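Local coordinates for protein citrinin polyketide synthase (PDB 5MPT) that builds the polyketide keto-aldehyde precursor of the mycotoxin citrinin, its methyltransferase domain, the part described here, adding methyl groups to carbon, at residues A[313-318]-A[348-353]; A[289-292]-A[296-299]; A[363-368]-A[374-379]. All coordinates share one frame; numbering follows the deposited sequence.

Interaction 1. Residues A[313-318]-A[348-353]. With EDO (1,2-ethanediol), chain D.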
ATOM      1  N   LEU A 313      -9.345   6.886  -1.244  1.00 18.86           N
ATOM      2  CA  LEU A 313      -8.160   6.190  -0.762  1.00 18.34           C
ATOM      3  C   LEU A 313      -8.209   4.710  -1.119  1.00 17.26           C
ATOM      4  O   LEU A 313      -9.267   4.062  -1.085  1.00 18.61           O
ATOM      5  CB  LEU A 313      -8.047   6.315   0.753  1.00 18.65           C
ATOM      6  CG  LEU A 313      -7.837   7.696   1.329  1.00 20.80           C
ATOM      7  CD1 LEU A 313      -8.147   7.676   2.809  1.00 23.35           C
ATOM      8  CD2 LEU A 313      -6.388   8.138   1.111  1.00 20.84           C
ATOM      9  N   LEU A 314      -7.053   4.174  -1.472  0.54 17.13           N
ATOM     10  CA  LEU A 314      -6.838   2.733  -1.482  0.54 19.50           C
ATOM     11  C   LEU A 314      -5.748   2.523  -0.454  0.54 18.44           C
ATOM     12  O   LEU A 314      -4.605   2.919  -0.690  0.54 21.42           O
ATOM     13  CB  LEU A 314      -6.420   2.220  -2.859  0.54 19.98           C
ATOM     14  CG  LEU A 314      -6.579   0.707  -3.072  0.54 23.12           C
ATOM     15  CD1 LEU A 314      -6.362   0.345  -4.532  0.54 24.50           C
ATOM     16  CD2 LEU A 314      -5.641  -0.102  -2.204  0.54 24.89           C
ATOM     17  N   GLU A 315      -6.117   1.992   0.710  1.00 20.87           N
ATOM     18  CA  GLU A 315      -5.198   1.886   1.832  1.00 22.22           C
ATOM     19  C   GLU A 315      -5.192   0.493   2.411  1.00 20.50           C
ATOM     20  O   GLU A 315      -6.242  -0.135   2.579  1.00 21.70           O
ATOM     21  CB  GLU A 315      -5.567   2.877   2.943  1.00 23.23           C
ATOM     22  CG  GLU A 315      -5.055   4.252   2.696  1.00 22.32           C
ATOM     23  CD  GLU A 315      -3.579   4.371   2.990  1.00 21.32           C
ATOM     24  OE1 GLU A 315      -3.021   3.477   3.681  1.00 21.04           O
ATOM     25  OE2 GLU A 315      -2.971   5.344   2.507  1.00 19.65           O
ATOM     26  N   MET A 316      -3.991   0.020   2.723  1.00 20.83           N
ATOM     27  CA  MET A 316      -3.839  -1.214   3.467  1.00 19.71           C
ATOM     28  C   MET A 316      -4.251  -0.964   4.911  1.00 20.90           C
ATOM     29  O   MET A 316      -3.644  -0.146   5.607  1.00 21.19           O
ATOM     30  CB  MET A 316      -2.398  -1.688   3.381  1.00 20.20           C
ATOM     31  CG  MET A 316      -2.224  -3.049   3.996  1.00 23.13           C
ATOM     32  SD  MET A 316      -0.666  -3.848   3.579  1.00 28.89           S
ATOM     33  CE  MET A 316      -1.116  -4.734   2.075  1.00 30.36           C
ATOM     34  N   THR A 317      -5.302  -1.646   5.349  1.00 21.21           N
ATOM     35  CA  THR A 317      -5.932  -1.361   6.626  1.00 22.85           C
ATOM     36  C   THR A 317      -5.567  -2.390   7.690  1.00 24.52           C
ATOM     37  O   THR A 317      -5.866  -2.178   8.867  1.00 26.27           O
ATOM     38  CB  THR A 317      -7.456  -1.283   6.418  1.00 24.40           C
ATOM     39  OG1 THR A 317      -7.877  -2.375   5.580  1.00 23.64           O
ATOM     40  CG2 THR A 317      -7.819   0.019   5.747  1.00 24.48           C
ATOM     41  N   GLU A 318      -4.944  -3.502   7.293  1.00 23.09           N
ATOM     42  CA  GLU A 318      -4.426  -4.513   8.200  1.00 27.20           C
ATOM     43  C   GLU A 318      -2.984  -4.828   7.822  1.00 29.52           C
ATOM     44  O   GLU A 318      -2.637  -4.881   6.636  1.00 30.08           O
ATOM     45  CB  GLU A 318      -5.319  -5.747   8.112  1.00 32.22           C
ATOM     46  CG  GLU A 318      -5.188  -6.764   9.203  1.00 39.69           C
ATOM     47  CD  GLU A 318      -6.294  -7.796   9.096  1.00 44.67           C
ATOM     48  OE1 GLU A 318      -6.012  -8.911   8.605  1.00 48.11           O
ATOM     49  OE2 GLU A 318      -7.450  -7.471   9.463  1.00 42.94           O
ATOM     50  N   THR A 348     -11.619   2.685  10.437  1.00 27.47           N
ATOM     51  CA  THR A 348     -12.285   3.429  11.501  1.00 28.60           C
ATOM     52  C   THR A 348     -11.440   4.620  11.938  1.00 28.11           C
ATOM     53  O   THR A 348     -11.976   5.702  12.220  1.00 29.92           O
ATOM     54  CB  THR A 348     -12.579   2.506  12.684  1.00 33.53           C
ATOM     55  OG1 THR A 348     -11.382   1.811  13.072  1.00 31.98           O
ATOM     56  CG2 THR A 348     -13.645   1.483  12.318  1.00 38.32           C
ATOM     57  N   HIS A 349     -10.119   4.447  11.979  1.00 25.55           N
ATOM     58  CA  HIS A 349      -9.231   5.554  12.298  1.00 25.54           C
ATOM     59  C   HIS A 349      -9.210   6.570  11.174  1.00 24.47           C
ATOM     60  O   HIS A 349      -9.231   7.784  11.415  1.00 24.27           O
ATOM     61  CB  HIS A 349      -7.812   5.036  12.547  1.00 27.80           C
ATOM     62  CG  HIS A 349      -6.820   6.121  12.818  1.00 31.11           C
ATOM     63  ND1 HIS A 349      -6.747   6.776  14.029  1.00 34.26           N
ATOM     64  CD2 HIS A 349      -5.866   6.674  12.031  1.00 30.18           C
ATOM     65  CE1 HIS A 349      -5.786   7.680  13.976  1.00 33.48           C
ATOM     66  NE2 HIS A 349      -5.229   7.631  12.780  1.00 31.27           N
ATOM     67  N   TRP A 350      -9.112   6.093   9.937  1.00 26.37           N
ATOM     68  CA  TRP A 350      -9.185   6.996   8.803  1.00 25.79           C
ATOM     69  C   TRP A 350     -10.448   7.845   8.862  1.00 25.16           C
ATOM     70  O   TRP A 350     -10.401   9.044   8.613  1.00 21.80           O
ATOM     71  CB  TRP A 350      -9.129   6.205   7.505  1.00 23.92           C
ATOM     72  CG  TRP A 350      -7.778   5.719   7.145  1.00 21.47           C
ATOM     73  CD1 TRP A 350      -7.292   4.461   7.281  1.00 21.50           C
ATOM     74  CD2 TRP A 350      -6.732   6.496   6.558  1.00 19.47           C
ATOM     75  NE1 TRP A 350      -6.004   4.402   6.815  1.00 20.58           N
ATOM     76  CE2 TRP A 350      -5.635   5.650   6.381  1.00 21.13           C
ATOM     77  CE3 TRP A 350      -6.618   7.841   6.187  1.00 17.86           C
ATOM     78  CZ2 TRP A 350      -4.428   6.099   5.834  1.00 21.70           C
ATOM     79  CZ3 TRP A 350      -5.426   8.271   5.646  1.00 16.44           C
ATOM     80  CH2 TRP A 350      -4.358   7.426   5.474  1.00 18.69           C
ATOM     81  N   LYS A 351     -11.592   7.241   9.191  1.00 27.46           N
ATOM     82  CA  LYS A 351     -12.822   8.026   9.286  1.00 29.14           C
ATOM     83  C   LYS A 351     -12.693   9.109  10.351  1.00 28.74           C
ATOM     84  O   LYS A 351     -13.127  10.250  10.146  1.00 26.92           O
ATOM     85  CB  LYS A 351     -14.007   7.105   9.582  1.00 31.15           C
ATOM     86  CG  LYS A 351     -15.337   7.800   9.748  1.00 34.93           C
ATOM     87  CD  LYS A 351     -16.424   6.778  10.024  1.00 41.77           C
ATOM     88  CE  LYS A 351     -17.818   7.405  10.231  1.00 48.63           C
ATOM     89  NZ  LYS A 351     -18.568   7.574   8.965  1.00 53.18           N
ATOM     90  N   LYS A 352     -12.094   8.771  11.492  1.00 27.91           N
ATOM     91  CA  LYS A 352     -11.909   9.760  12.551  1.00 30.69           C
ATOM     92  C   LYS A 352     -11.128  10.958  12.042  1.00 29.06           C
ATOM     93  O   LYS A 352     -11.552  12.107  12.209  1.00 30.25           O
ATOM     94  CB  LYS A 352     -11.202   9.126  13.748  1.00 39.95           C
ATOM     95  CG  LYS A 352     -11.205  10.008  14.992  1.00 53.48           C
ATOM     96  CD  LYS A 352     -10.334   9.441  16.110  1.00 66.30           C
ATOM     97  CE  LYS A 352      -8.842   9.588  15.802  1.00 74.18           C
ATOM     98  NZ  LYS A 352      -7.968   9.056  16.887  1.00 77.18           N
ATOM     99  N   ILE A 353      -9.979  10.709  11.413  1.00 27.01           N
ATOM    100  CA  ILE A 353      -9.177  11.800  10.871  1.00 25.27           C
ATOM    101  C   ILE A 353      -9.994  12.595   9.867  1.00 24.33           C
ATOM    102  O   ILE A 353     -10.084  13.825   9.946  1.00 25.68           O
ATOM    103  CB  ILE A 353      -7.900  11.257  10.212  1.00 25.52           C
ATOM    104  CG1 ILE A 353      -7.050  10.467  11.227  1.00 28.01           C
ATOM    105  CG2 ILE A 353      -7.115  12.385   9.561  1.00 26.05           C
ATOM    106  CD1 ILE A 353      -6.450  11.284  12.306  1.00 29.94           C
TER
HETATM  107  C1  EDO D2203      -2.094  -1.022  11.654  1.00 58.95           C
HETATM  108  O1  EDO D2203      -2.674  -0.118  12.598  1.00 53.42           O
HETATM  109  C2  EDO D2203      -3.219  -1.524  10.761  1.00 67.89           C
HETATM  110  O2  EDO D2203      -4.350  -1.807  11.594  1.00 75.11           O
HETATM  111  O   HOH W   1      -3.747   2.555   6.085  1.00 23.80           O
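Glu315 OE1 lies beside the indole of Trp350 and is met by His289 ND1, in a hydrogen bond, and by a water 2.7 Å from OE1. That water is also close to Met316 O, and its donations are probably shared among more acceptors than it has protons. It accepts the indole N-H, with Trp350 NE1 3.0 Å from the water oxygen, which sits in the ring plane at its edge. The contact is thus a case of an acid packed against an aromatic neighbour and linked to it through a water, with no direct hydrogen bond. With CG beside the backbone N (chi1 -82°), Glu315 sets CG 3.5 Å above the indole plane near the rim; the bend at chi2 (-77°) then carries the carboxylate along the ring, Glu315 CD coming within 3.4 Å of Trp350 CZ2. On the same side of the indole, Leu313 CD1 reaches Trp350 CE3 at 3.7 Å. Glu315 and His289 are both active-site residues, which makes Trp350 a second-shell neighbour. Strand 309-316 runs between strands 279-285 and 375-381 in the central sheet; helix 347-356 lies over it, with Trp350 also touching Leu294 of helix 294-304.

Interaction 2. Residues A[289-292]-A[296-299]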
ATOM      1  N   HIS A 289      -0.791   7.151   3.984  1.00 22.14           N
ATOM      2  CA  HIS A 289      -0.268   6.610   5.236  1.00 21.38           C
ATOM      3  C   HIS A 289       1.202   6.913   5.423  1.00 21.76           C
ATOM      4  O   HIS A 289       1.676   6.892   6.567  1.00 23.83           O
ATOM      5  CB  HIS A 289      -0.505   5.102   5.335  1.00 20.85           C
ATOM      6  CG  HIS A 289       0.240   4.271   4.341  1.00 21.69           C
ATOM      7  ND1 HIS A 289      -0.418   3.502   3.411  1.00 20.74           N
ATOM      8  CD2 HIS A 289       1.556   3.994   4.189  1.00 21.03           C
ATOM      9  CE1 HIS A 289       0.460   2.818   2.698  1.00 19.88           C
ATOM     10  NE2 HIS A 289       1.668   3.085   3.160  1.00 21.34           N
ATOM     11  N   ALA A 290       1.947   7.174   4.338  1.00 19.50           N
ATOM     12  CA  ALA A 290       3.397   7.352   4.445  1.00 20.52           C
ATOM     13  C   ALA A 290       3.770   8.740   4.900  1.00 21.23           C
ATOM     14  O   ALA A 290       4.968   9.010   5.087  1.00 23.98           O
ATOM     15  CB  ALA A 290       4.063   7.077   3.091  1.00 23.01           C
ATOM     16  N   THR A 291       2.794   9.592   5.131  1.00 22.15           N
ATOM     17  CA  THR A 291       3.096  10.957   5.531  1.00 22.59           C
ATOM     18  C   THR A 291       3.185  11.058   7.054  1.00 23.19           C
ATOM     19  O   THR A 291       2.802  10.151   7.799  1.00 22.97           O
ATOM     20  CB  THR A 291       2.049  11.933   4.982  1.00 24.18           C
ATOM     21  OG1 THR A 291       0.762  11.700   5.573  1.00 24.17           O
ATOM     22  CG2 THR A 291       1.930  11.822   3.476  1.00 24.52           C
ATOM     23  N   ARG A 292       3.661  12.221   7.518  1.00 22.49           N
ATOM     24  CA  ARG A 292       3.926  12.409   8.933  1.00 24.22           C
ATOM     25  C   ARG A 292       2.653  12.466   9.758  1.00 22.92           C
ATOM     26  O   ARG A 292       2.623  11.974  10.889  1.00 24.78           O
ATOM     27  CB  ARG A 292       4.729  13.691   9.113  1.00 28.03           C
ATOM     28  CG  ARG A 292       6.148  13.613   8.547  1.00 31.43           C
ATOM     29  CD  ARG A 292       6.920  14.946   8.646  1.00 31.98           C
ATOM     30  NE  ARG A 292       8.334  14.729   8.309  1.00 33.18           N
ATOM     31  CZ  ARG A 292       8.761  14.543   7.060  1.00 36.09           C
ATOM     32  NH1 ARG A 292       7.907  14.572   6.051  1.00 37.55           N
ATOM     33  NH2 ARG A 292      10.036  14.303   6.804  1.00 36.69           N
ATOM     34  N   ILE A 296      -3.037  16.603   8.869  1.00 33.42           N
ATOM     35  CA  ILE A 296      -2.474  17.611   7.976  0.91 35.70           C
ATOM     36  C   ILE A 296      -2.607  17.166   6.528  1.00 31.89           C
ATOM     37  O   ILE A 296      -3.028  17.942   5.660  1.00 28.12           O
ATOM     38  CB  ILE A 296      -1.005  17.898   8.363  0.91 41.33           C
ATOM     39  CG1 ILE A 296      -0.955  18.579   9.725  0.91 41.58           C
ATOM     40  CG2 ILE A 296      -0.295  18.710   7.295  0.91 37.42           C
ATOM     41  CD1 ILE A 296       0.464  18.752  10.265  0.91 40.42           C
ATOM     42  N   SER A 297      -2.275  15.900   6.242  1.00 25.45           N
ATOM     43  CA  SER A 297      -2.320  15.446   4.859  1.00 22.87           C
ATOM     44  C   SER A 297      -3.748  15.454   4.311  1.00 22.47           C
ATOM     45  O   SER A 297      -3.985  15.896   3.183  1.00 24.37           O
ATOM     46  CB  SER A 297      -1.725  14.061   4.738  1.00 23.83           C
ATOM     47  OG  SER A 297      -0.353  14.130   5.032  1.00 25.09           O
ATOM     48  N   THR A 298      -4.711  14.943   5.079  1.00 21.44           N
ATOM     49  CA  THR A 298      -6.053  14.840   4.548  1.00 22.75           C
ATOM     50  C   THR A 298      -6.713  16.212   4.517  1.00 24.25           C
ATOM     51  O   THR A 298      -7.578  16.455   3.678  1.00 23.84           O
ATOM     52  CB  THR A 298      -6.895  13.814   5.337  1.00 22.66           C
ATOM     53  OG1 THR A 298      -7.013  14.222   6.698  1.00 25.27           O
ATOM     54  CG2 THR A 298      -6.302  12.356   5.260  1.00 23.28           C
ATOM     55  N   ARG A 299      -6.310  17.122   5.401  0.60 27.85           N
ATOM     56  CA  ARG A 299      -6.789  18.497   5.316  0.60 31.68           C
ATOM     57  C   ARG A 299      -6.280  19.166   4.046  0.60 27.51           C
ATOM     58  O   ARG A 299      -7.039  19.836   3.331  0.60 27.12           O
ATOM     59  CB  ARG A 299      -6.358  19.283   6.555  0.60 37.63           C
ATOM     60  CG  ARG A 299      -6.972  20.686   6.627  0.60 45.96           C
ATOM     61  CD  ARG A 299      -6.642  21.391   7.925  0.60 52.95           C
ATOM     62  NE  ARG A 299      -7.394  20.872   9.069  0.60 55.95           N
ATOM     63  CZ  ARG A 299      -6.872  20.186  10.084  0.60 68.25           C
ATOM     64  NH1 ARG A 299      -5.572  19.909  10.133  0.60 74.97           N
ATOM     65  NH2 ARG A 299      -7.660  19.775  11.070  0.60 66.20           N
TER
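The loop that leaves strand 279-285, a cofactor-side loop of the Rossmann-like methyltransferase fold, meets the start of the following helix through two hydroxyls, those of Thr291 and Ser297. Thr291 OG1 and Ser297 OG approach to 2.7 Å, a hydrogen-bonding distance. Ser297 OG also lies within hydrogen-bonding reach of the carbonyl O of Asn293, one turn earlier, and Thr291 OG1 is hydrogen-bonded to the carbonyl O of Val288. The two hydroxyls thus lie between the carbonyls of Val288 and Asn293, with two protons to share among three contacts.

In class I methyltransferases the loops at the carboxyl ends of the parallel strands form the cofactor site, and the present one conforms. Thr291 touches the bound S-adenosyl-L-homocysteine, with its side chain about 4 Å away at the nearest atoms, while His289, two residues earlier, belongs to the active site. Arg340 adds hydrogen bonds to the carbonyls of His289 and Thr291, tying down the backbone of the loop on which the threonine sits.

Position follows from the torsions. Ser297 OG lies beside its own backbone N (chi1 -66°), which turns it toward both Asn293 and the loop. Thr291 OG1 sits between its backbone N and carbonyl carbon (chi1 66°) and presents the oxygen to the helix. Its CB and CG2 also pack against the serine oxygen: Thr291 CB is 3.3 Å from Ser297 OG, and the methyl CG2 of Thr291 is 3.6 Å from it.

Interaction 3. Residues A[363-368]-A[374-379]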
ATOM      1  N   ASP A 363     -17.097   6.352   3.701  1.00 22.71           N
ATOM      2  CA  ASP A 363     -17.540   4.970   3.530  1.00 22.37           C
ATOM      3  C   ASP A 363     -16.335   4.137   3.096  1.00 22.80           C
ATOM      4  O   ASP A 363     -15.287   4.674   2.708  1.00 20.98           O
ATOM      5  CB  ASP A 363     -18.691   4.902   2.519  1.00 22.56           C
ATOM      6  CG  ASP A 363     -19.545   3.619   2.645  1.00 23.61           C
ATOM      7  OD1 ASP A 363     -19.231   2.733   3.468  1.00 25.92           O
ATOM      8  OD2 ASP A 363     -20.565   3.519   1.919  1.00 25.80           O
ATOM      9  N   TRP A 364     -16.460   2.810   3.172  1.00 21.19           N
ATOM     10  CA  TRP A 364     -15.372   1.975   2.669  1.00 19.57           C
ATOM     11  C   TRP A 364     -15.887   0.606   2.272  1.00 20.65           C
ATOM     12  O   TRP A 364     -16.986   0.203   2.649  1.00 22.70           O
ATOM     13  CB  TRP A 364     -14.235   1.807   3.677  1.00 20.20           C
ATOM     14  CG  TRP A 364     -14.662   1.332   5.028  1.00 21.68           C
ATOM     15  CD1 TRP A 364     -14.831   0.039   5.442  1.00 22.96           C
ATOM     16  CD2 TRP A 364     -14.954   2.156   6.153  1.00 25.04           C
ATOM     17  NE1 TRP A 364     -15.231   0.014   6.754  1.00 25.47           N
ATOM     18  CE2 TRP A 364     -15.304   1.306   7.216  1.00 25.93           C
ATOM     19  CE3 TRP A 364     -14.970   3.544   6.362  1.00 28.87           C
ATOM     20  CZ2 TRP A 364     -15.657   1.795   8.470  1.00 28.44           C
ATOM     21  CZ3 TRP A 364     -15.322   4.020   7.599  1.00 31.33           C
ATOM     22  CH2 TRP A 364     -15.658   3.147   8.639  1.00 31.10           C
ATOM     23  N   THR A 365     -15.082  -0.079   1.460  1.00 19.04           N
ATOM     24  CA  THR A 365     -15.396  -1.428   1.019  1.00 17.92           C
ATOM     25  C   THR A 365     -15.318  -2.391   2.184  1.00 19.72           C
ATOM     26  O   THR A 365     -14.491  -2.232   3.097  1.00 19.35           O
ATOM     27  CB  THR A 365     -14.429  -1.874  -0.073  1.00 16.23           C
ATOM     28  OG1 THR A 365     -13.087  -1.692   0.391  1.00 17.29           O
ATOM     29  CG2 THR A 365     -14.625  -1.037  -1.327  1.00 17.67           C
ATOM     30  N   GLU A 366     -16.179  -3.409   2.127  1.00 21.80           N
ATOM     31  CA  GLU A 366     -16.194  -4.476   3.106  1.00 24.04           C
ATOM     32  C   GLU A 366     -16.760  -5.720   2.453  1.00 21.89           C
ATOM     33  O   GLU A 366     -17.437  -5.658   1.418  1.00 22.31           O
ATOM     34  CB  GLU A 366     -16.997  -4.092   4.352  1.00 29.92           C
ATOM     35  CG  GLU A 366     -18.392  -3.625   4.154  1.00 41.73           C
ATOM     36  CD  GLU A 366     -18.888  -2.886   5.395  1.00 54.15           C
ATOM     37  OE1 GLU A 366     -18.137  -2.837   6.402  1.00 53.14           O
ATOM     38  OE2 GLU A 366     -20.016  -2.360   5.371  1.00 63.92           O
ATOM     39  N   GLY A 367     -16.486  -6.846   3.092  1.00 22.62           N
ATOM     40  CA  GLY A 367     -16.984  -8.127   2.623  1.00 24.19           C
ATOM     41  C   GLY A 367     -16.871  -9.198   3.683  1.00 24.84           C
ATOM     42  O   GLY A 367     -16.370  -8.975   4.786  1.00 24.93           O
ATOM     43  N   THR A 368     -17.317 -10.400   3.314  1.00 29.57           N
ATOM     44  CA  THR A 368     -17.217 -11.554   4.203  0.72 34.15           C
ATOM     45  C   THR A 368     -15.892 -12.291   4.073  1.00 30.86           C
ATOM     46  O   THR A 368     -15.464 -12.958   5.030  1.00 28.99           O
ATOM     47  CB  THR A 368     -18.371 -12.528   3.926  0.72 38.19           C
ATOM     48  OG1 THR A 368     -18.210 -13.091   2.621  0.72 35.92           O
ATOM     49  CG2 THR A 368     -19.708 -11.808   4.007  0.72 39.80           C
ATOM     50  N   ILE A 374      -8.014  -6.581   4.413  1.00 19.53           N
ATOM     51  CA  ILE A 374      -6.579  -6.312   4.270  1.00 19.39           C
ATOM     52  C   ILE A 374      -6.341  -4.936   3.671  1.00 18.32           C
ATOM     53  O   ILE A 374      -5.495  -4.174   4.158  1.00 19.07           O
ATOM     54  CB  ILE A 374      -5.890  -7.405   3.436  1.00 19.36           C
ATOM     55  CG1 ILE A 374      -6.031  -8.766   4.123  1.00 20.98           C
ATOM     56  CG2 ILE A 374      -4.430  -7.062   3.217  1.00 20.91           C
ATOM     57  CD1 ILE A 374      -5.642  -9.928   3.222  1.00 21.20           C
ATOM     58  N   GLN A 375      -7.013  -4.634   2.565  1.00 20.01           N
ATOM     59  CA  GLN A 375      -7.067  -3.294   2.005  1.00 17.47           C
ATOM     60  C   GLN A 375      -8.512  -2.908   1.815  1.00 17.50           C
ATOM     61  O   GLN A 375      -9.401  -3.750   1.702  1.00 19.08           O
ATOM     62  CB  GLN A 375      -6.356  -3.183   0.658  1.00 15.34           C
ATOM     63  CG  GLN A 375      -4.989  -3.855   0.666  1.00 15.86           C
ATOM     64  CD  GLN A 375      -3.985  -3.103  -0.137  1.00 16.69           C
ATOM     65  OE1 GLN A 375      -3.614  -1.979   0.220  1.00 18.95           O
ATOM     66  NE2 GLN A 375      -3.544  -3.671  -1.230  1.00 16.77           N
ATOM     67  N   ARG A 376      -8.719  -1.603   1.730  1.00 16.79           N
ATOM     68  CA  ARG A 376     -10.027  -1.047   1.481  1.00 17.02           C
ATOM     69  C   ARG A 376      -9.901   0.128   0.537  1.00 15.96           C
ATOM     70  O   ARG A 376      -8.909   0.866   0.562  1.00 19.58           O
ATOM     71  CB  ARG A 376     -10.691  -0.584   2.764  1.00 17.18           C
ATOM     72  CG  ARG A 376     -10.911  -1.669   3.754  1.00 17.63           C
ATOM     73  CD  ARG A 376     -11.781  -1.209   4.885  1.00 19.67           C
ATOM     74  NE  ARG A 376     -11.676  -2.125   5.997  1.00 20.60           N
ATOM     75  CZ  ARG A 376     -12.426  -3.210   6.174  1.00 21.15           C
ATOM     76  NH1 ARG A 376     -13.403  -3.532   5.309  1.00 20.86           N
ATOM     77  NH2 ARG A 376     -12.181  -3.988   7.232  1.00 23.32           N
ATOM     78  N   LEU A 377     -10.936   0.322  -0.287  1.00 16.68           N
ATOM     79  CA  LEU A 377     -11.218   1.646  -0.804  1.00 16.14           C
ATOM     80  C   LEU A 377     -11.981   2.413   0.266  1.00 17.64           C
ATOM     81  O   LEU A 377     -12.963   1.923   0.830  1.00 20.07           O
ATOM     82  CB  LEU A 377     -12.031   1.611  -2.091  1.00 17.76           C
ATOM     83  CG  LEU A 377     -11.449   0.922  -3.327  1.00 20.19           C
ATOM     84  CD1 LEU A 377     -12.499   0.873  -4.454  1.00 21.76           C
ATOM     85  CD2 LEU A 377     -10.180   1.607  -3.755  1.00 20.96           C
ATOM     86  N   ILE A 378     -11.521   3.612   0.548  1.00 17.39           N
ATOM     87  CA  ILE A 378     -12.113   4.489   1.549  1.00 17.37           C
ATOM     88  C   ILE A 378     -12.443   5.765   0.808  1.00 17.75           C
ATOM     89  O   ILE A 378     -11.552   6.436   0.264  1.00 18.37           O
ATOM     90  CB  ILE A 378     -11.174   4.767   2.739  1.00 17.55           C
ATOM     91  CG1 ILE A 378     -10.699   3.469   3.387  1.00 18.42           C
ATOM     92  CG2 ILE A 378     -11.867   5.628   3.791  1.00 19.14           C
ATOM     93  CD1 ILE A 378      -9.552   3.686   4.390  1.00 21.42           C
ATOM     94  N   ILE A 379     -13.724   6.055   0.700  1.00 16.59           N
ATOM     95  CA  ILE A 379     -14.180   7.262   0.021  1.00 15.81           C
ATOM     96  C   ILE A 379     -14.545   8.303   1.062  1.00 18.05           C
ATOM     97  O   ILE A 379     -15.106   7.976   2.122  1.00 20.27           O
ATOM     98  CB  ILE A 379     -15.361   6.948  -0.934  1.00 17.93           C
ATOM     99  CG1 ILE A 379     -15.636   8.161  -1.818  1.00 19.87           C
ATOM    100  CG2 ILE A 379     -16.644   6.548  -0.162  1.00 18.40           C
ATOM    101  CD1 ILE A 379     -16.610   7.842  -2.969  1.00 21.22           C
TER
HETATM  102  O   HOH W   2     -11.941  -4.136   1.149  1.00 19.91           O
HETATM  103  O   HOH W   3     -14.653  -6.180   5.354  1.00 25.48           O
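The indole of Trp364 and the extended chain of Arg376 cross obliquely, with ring and guanidinium planes 61° apart. Contact is made chiefly by the aliphatic part of the arginine, whose CD lies 3.3 Å from Trp364 CD1, while Trp364 NE1 stands over one face of the guanidinium. Hydrogen bonds fix the turn of that flat group: at its edge Arg376 NH1 donates to Thr365 O at 2.8 Å, on a lone pair and within both the guanidinium and the carbonyl planes, and NH2 bonds Asn373 OD1. A water, also in the guanidinium plane, joins NH1 to Gly367 N.

The hydroxyl of Thr365 takes part too. With OG1 tucked between backbone N and carbonyl carbon (chi1 53°), it accepts the N-H of Leu377 at 3.0 Å from Leu377 N to Thr365 OG1, and Thr365 N returns a bond to Leu377 O. A side chain thereby takes the place of a backbone carbonyl just where regular pairing ends. Thr365 CG2 meets Leu377 CB at 3.8 Å. Earlier in the strand the pairing is canonical: Asp363 and Ile379 form an antiparallel hydrogen-bonded pair, and Trp364 and Ile378 the next, non-hydrogen-bonded one, with Trp364 CB 3.9 Å from Ile378 CG1.

The result is a beta hairpin at the antiparallel edge of the methyltransferase sheet, strand order 3-2-1-4-5-7-6. Helix 347-356 packs against Trp364, Arg376 and Ile378. Helices 14-26 and 181-198 both touch Ile379, and strand 375-381 is flanked on its other side by strand 309-316.

In the fold
Interactions 1 and 2 are buried and join at the active site, each contributing one of its residues; interaction 3 is only partly buried and does not touch interaction 2. Strands 309-316 and 375-381 are neighbours, so interactions 1 and 3 share a sheet, and helix 347-356, one partner in interaction 1, also packs on the side chains of interaction 3. Their chemistry differs with place. Across 313-318 and 348-353 an aromatic ring and one water do the work without a direct hydrogen bond; 289-292 and 296-299 meet through two hydroxyls beside the cofactor; at the sheet edge, 363-368 and 374-379 rely on backbone pairing, completed by the side chains of a threonine and an arginine.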